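Local coordinates for EmGH1 (Erythrobacter marinus, PDB 5Z87), which probably hydrolyses beta-glucosidic bonds, as a glycoside hydrolase of family 3 with a metal-binding C-terminal region, at residues A462-G465 against L466-Y469. Sequence-based numbering, arbitrary orientation.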
loop_
_atom_site.group_PDB
_atom_site.type_symbol
_atom_site.label_atom_id
_atom_site.label_comp_id
_atom_site.label_asym_id
_atom_site.label_seq_id
_atom_site.Cartn_x
_atom_site.Cartn_y
_atom_site.Cartn_z
ATOM N N ALA A 462 -23.910 23.072 -14.294
ATOM C CA ALA A 462 -24.536 22.183 -15.269
ATOM C C ALA A 462 -25.963 22.630 -15.573
ATOM O O ALA A 462 -26.360 22.724 -16.740
ATOM C CB ALA A 462 -24.508 20.737 -14.754
ATOM N N LEU A 463 -26.736 22.948 -14.526
ATOM C CA LEU A 463 -28.102 23.447 -14.704
ATOM C C LEU A 463 -28.133 24.684 -15.596
ATOM O O LEU A 463 -28.822 24.717 -16.623
ATOM C CB LEU A 463 -28.718 23.767 -13.342
ATOM C CG LEU A 463 -30.104 24.407 -13.395
ATOM C CD1 LEU A 463 -31.137 23.376 -13.894
ATOM C CD2 LEU A 463 -30.507 24.990 -12.042
ATOM N N GLU A 464 -27.376 25.714 -15.213
ATOM C CA GLU A 464 -27.340 26.951 -15.984
ATOM C C GLU A 464 -26.919 26.700 -17.425
ATOM O O GLU A 464 -27.472 27.297 -18.358
ATOM C CB GLU A 464 -26.395 27.947 -15.315
ATOM C CG GLU A 464 -26.473 29.343 -15.906
ATOM C CD GLU A 464 -25.383 30.265 -15.390
ATOM O OE1 GLU A 464 -25.236 30.400 -14.146
ATOM O OE2 GLU A 464 -24.667 30.842 -16.238
ATOM N N GLY A 465 -25.936 25.825 -17.632
ATOM C CA GLY A 465 -25.511 25.537 -18.989
ATOM C C GLY A 465 -26.607 24.884 -19.808
ATOM O O GLY A 465 -26.771 25.179 -20.994
ATOM N N LEU A 466 -27.378 24.003 -19.181
ATOM C CA LEU A 466 -28.476 23.344 -19.875
ATOM C C LEU A 466 -29.674 24.279 -20.062
ATOM O O LEU A 466 -30.339 24.239 -21.106
ATOM C CB LEU A 466 -28.868 22.079 -19.115
ATOM C CG LEU A 466 -27.961 20.891 -19.445
ATOM C CD1 LEU A 466 -28.236 19.734 -18.500
ATOM C CD2 LEU A 466 -28.117 20.463 -20.914
ATOM N N GLN A 467 -29.962 25.134 -19.072
ATOM C CA GLN A 467 -31.013 26.135 -19.244
ATOM C C GLN A 467 -30.727 27.032 -20.442
ATOM O O GLN A 467 -31.612 27.292 -21.264
ATOM C CB GLN A 467 -31.151 26.979 -17.986
ATOM C CG GLN A 467 -31.844 26.294 -16.831
ATOM C CD GLN A 467 -31.637 27.072 -15.539
ATOM O OE1 GLN A 467 -30.691 27.856 -15.427
ATOM N NE2 GLN A 467 -32.510 26.863 -14.567
ATOM N N ALA A 468 -29.488 27.515 -20.557
ATOM C CA ALA A 468 -29.140 28.375 -21.681
ATOM C C ALA A 468 -29.230 27.629 -22.998
ATOM O O ALA A 468 -29.587 28.224 -24.020
ATOM C CB ALA A 468 -27.737 28.947 -21.504
ATOM N N TYR A 469 -28.905 26.334 -22.994
ATOM C CA TYR A 469 -29.029 25.539 -24.206
ATOM C C TYR A 469 -30.492 25.327 -24.577
ATOM O O TYR A 469 -30.859 25.395 -25.755
ATOM C CB TYR A 469 -28.320 24.196 -24.033
ATOM C CG TYR A 469 -28.025 23.538 -25.353
ATOM C CD1 TYR A 469 -28.991 22.778 -25.999
ATOM C CD2 TYR A 469 -26.789 23.692 -25.970
ATOM C CE1 TYR A 469 -28.732 22.184 -27.217
ATOM C CE2 TYR A 469 -26.518 23.093 -27.183
ATOM C CZ TYR A 469 -27.503 22.349 -27.807
ATOM O OH TYR A 469 -27.259 21.753 -29.021
#
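The side chains of L463 and Q467 meet one turn apart in the first turns of helix 462-473, the crossover helix of a beta-alpha-beta unit that joins parallel strands 436-440 and 476-480 in what is known, for family 3 enzymes, as the C-terminal domain, although a fibronectin type III-like domain follows it in this chain. The example illustrates how an amphipathic helix divides its labour. On the sheet side the packing is tight: L466 packs on M437 and V439 of strand 436-440 and on A612. Within the helix its CB lies 3.5 Å from A462 O. L463 turns its CG anti to the backbone N (chi1 175°), and its branched end rests on V477 and Y479 as well as against one face of the Q467 amide. NE2 of Q467 sits 3.6 Å from L463 CG, a van der Waals covering rather than a polar grip. Q467 OE1 lies 3.5 Å from E464 CA. Replacing L463 with alanine is likely to leave a gap against V477 and Y479 and strip the Q467 amide of its apolar support. The looser side runs through Q467 and A468, which face solvent, with E464 partly exposed beside them. Y469, at the later end, stacks on F616 and hydrogen-bonds D618 through its OH. Four i to i+4 backbone bonds join the turns, and the shortest runs from Q467 N to L463 O at 2.7 Å, with an N-H...O angle of 167°.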